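Side-chain contact in condensin complex subunit 3 (Schizosaccharomyces pombe, PDB 5OQR), which acts as a regulatory subunit of condensin, the complex required to convert interphase chromatin into condensed, mitotic-like chromosomes: residues A[280-285]-A[310-315]. Sequence-based numbering, arbitrary orientation.
Sequences LAIKKF and SSLLAR
Ile282 overlaps two leucines of the facing helix, one with each of its branches. Its CG2 methyl meets the CD1 methyl of Leu313, with 4.0 Å between Ile282 CG2 and Leu313 CD1. Its longer arm runs on to Leu312, where Ile282 CD1 lies 4.2 Å from Leu312 CD2. The bond from CA to CB of Ile282 is directed toward helix 308-324, and the tip of the side chain comes between the two leucines. CG1 is anti to the carbonyl carbon (chi1 -66°), and chi2 is extended at 169°. This carries CD1 well out from helix 275-288. In both leucines the bond to CB is directed to one side of the isoleucine, and the end of the side chain comes nearer. In Leu313, CG is anti to the backbone N (chi1 177°), and the CD1 branch does the touching. Ile282 and Leu313 are also the nearest backbone pair, with 7.5 Å between Ile282 CA and Leu313 CA. The contact is small, 121 Å² over both sides, but all three residues are buried. No hydrogen bond crosses between the segments.

Neighbouring helices extend the packing. Phe285 rests on helix 240-257, while Leu312 also touches Phe361 and Gln365 of helix 356-372. At one margin, Lys283 and Arg315 both form salt bridges to Glu319. This shared carboxylate probably offsets the like charges of Lys283 NZ and Arg315 NE, 6.9 Å apart.

The contact is plain apolar packing between two helices, joined by a connection that holds two short helices, 290-293 and 300-304. Such aliphatic packing from helix to helix is typical of the alpha-solenoid built by HEAT-repeat proteins such as this condensin subunit.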
loop_
_atom_site.group_PDB
_atom_site.type_symbol
_atom_site.label_atom_id
_atom_site.label_comp_id
_atom_site.label_asym_id
_atom_site.label_seq_id
_atom_site.Cartn_x
_atom_site.Cartn_y
_atom_site.Cartn_z
ATOM N N LEU A 280 9.350 13.304 -4.222
ATOM C CA LEU A 280 8.057 13.021 -4.835
ATOM C C LEU A 280 7.121 14.218 -4.729
ATOM O O LEU A 280 6.416 14.550 -5.688
ATOM C CB LEU A 280 7.434 11.789 -4.178
ATOM C CG LEU A 280 6.038 11.375 -4.645
ATOM C CD1 LEU A 280 6.050 10.962 -6.106
ATOM C CD2 LEU A 280 5.513 10.250 -3.775
ATOM N N ALA A 281 7.102 14.880 -3.571
ATOM C CA ALA A 281 6.258 16.057 -3.406
ATOM C C ALA A 281 6.614 17.139 -4.418
ATOM O O ALA A 281 5.726 17.757 -5.015
ATOM C CB ALA A 281 6.383 16.593 -1.981
ATOM N N ILE A 282 7.907 17.383 -4.625
ATOM C CA ILE A 282 8.328 18.393 -5.592
ATOM C C ILE A 282 7.856 18.009 -6.987
ATOM O O ILE A 282 7.293 18.830 -7.720
ATOM C CB ILE A 282 9.857 18.578 -5.541
ATOM C CG1 ILE A 282 10.274 19.164 -4.191
ATOM C CG2 ILE A 282 10.336 19.485 -6.676
ATOM C CD1 ILE A 282 11.769 19.140 -3.941
ATOM N N LYS A 283 8.085 16.756 -7.378
ATOM C CA LYS A 283 7.685 16.314 -8.708
ATOM C C LYS A 283 6.181 16.441 -8.902
ATOM O O LYS A 283 5.721 16.890 -9.957
ATOM C CB LYS A 283 8.138 14.874 -8.936
ATOM C CG LYS A 283 9.642 14.701 -8.894
ATOM C CD LYS A 283 10.069 13.327 -9.358
ATOM C CE LYS A 283 11.576 13.250 -9.508
ATOM N NZ LYS A 283 12.029 11.945 -10.051
ATOM N N LYS A 284 5.399 16.058 -7.894
ATOM C CA LYS A 284 3.949 16.141 -8.020
ATOM C C LYS A 284 3.476 17.589 -8.035
ATOM O O LYS A 284 2.534 17.931 -8.757
ATOM C CB LYS A 284 3.277 15.366 -6.885
ATOM C CG LYS A 284 3.360 13.853 -7.022
ATOM C CD LYS A 284 2.789 13.386 -8.351
ATOM C CE LYS A 284 2.351 11.934 -8.299
ATOM N NZ LYS A 284 3.502 10.992 -8.259
ATOM N N PHE A 285 4.109 18.453 -7.243
ATOM C CA PHE A 285 3.760 19.868 -7.280
ATOM C C PHE A 285 3.894 20.427 -8.690
ATOM O O PHE A 285 3.023 21.170 -9.158
ATOM C CB PHE A 285 4.642 20.653 -6.309
ATOM C CG PHE A 285 4.468 22.142 -6.401
ATOM C CD1 PHE A 285 5.276 22.896 -7.234
ATOM C CD2 PHE A 285 3.495 22.788 -5.658
ATOM C CE1 PHE A 285 5.119 24.263 -7.326
ATOM C CE2 PHE A 285 3.332 24.157 -5.745
ATOM C CZ PHE A 285 4.145 24.895 -6.580
ATOM N N SER A 310 17.250 23.952 -0.597
ATOM C CA SER A 310 17.639 24.583 -1.851
ATOM C C SER A 310 18.367 23.602 -2.760
ATOM O O SER A 310 18.136 23.583 -3.974
ATOM C CB SER A 310 18.509 25.804 -1.553
ATOM O OG SER A 310 19.405 26.078 -2.611
ATOM N N SER A 311 19.239 22.767 -2.192
ATOM C CA SER A 311 19.996 21.826 -3.011
ATOM C C SER A 311 19.110 20.692 -3.511
ATOM O O SER A 311 19.263 20.232 -4.647
ATOM C CB SER A 311 21.178 21.274 -2.218
ATOM O OG SER A 311 20.740 20.487 -1.126
ATOM N N LEU A 312 18.181 20.226 -2.674
ATOM C CA LEU A 312 17.267 19.173 -3.100
ATOM C C LEU A 312 16.379 19.650 -4.240
ATOM O O LEU A 312 16.054 18.879 -5.148
ATOM C CB LEU A 312 16.415 18.712 -1.921
ATOM C CG LEU A 312 15.452 17.559 -2.210
ATOM C CD1 LEU A 312 16.209 16.260 -2.371
ATOM C CD2 LEU A 312 14.432 17.447 -1.107
ATOM N N LEU A 313 15.972 20.919 -4.207
ATOM C CA LEU A 313 15.126 21.452 -5.269
ATOM C C LEU A 313 15.843 21.432 -6.611
ATOM O O LEU A 313 15.243 21.096 -7.638
ATOM C CB LEU A 313 14.687 22.875 -4.921
ATOM C CG LEU A 313 13.846 23.583 -5.983
ATOM C CD1 LEU A 313 12.553 22.824 -6.252
ATOM C CD2 LEU A 313 13.560 25.009 -5.555
ATOM N N ALA A 314 17.124 21.803 -6.629
ATOM C CA ALA A 314 17.870 21.802 -7.882
ATOM C C ALA A 314 18.053 20.385 -8.410
ATOM O O ALA A 314 17.912 20.142 -9.614
ATOM C CB ALA A 314 19.223 22.485 -7.683
ATOM N N ARG A 315 18.363 19.436 -7.526
ATOM C CA ARG A 315 18.555 18.056 -7.958
ATOM C C ARG A 315 17.265 17.470 -8.516
ATOM O O ARG A 315 17.294 16.686 -9.472
ATOM C CB ARG A 315 19.077 17.218 -6.790
ATOM C CG ARG A 315 18.980 15.709 -6.989
ATOM C CD ARG A 315 17.682 15.152 -6.413
ATOM N NE ARG A 315 17.623 13.694 -6.489
ATOM C CZ ARG A 315 17.780 12.865 -5.463
ATOM N NH1 ARG A 315 17.708 11.558 -5.660
ATOM N NH2 ARG A 315 18.004 13.323 -4.239
#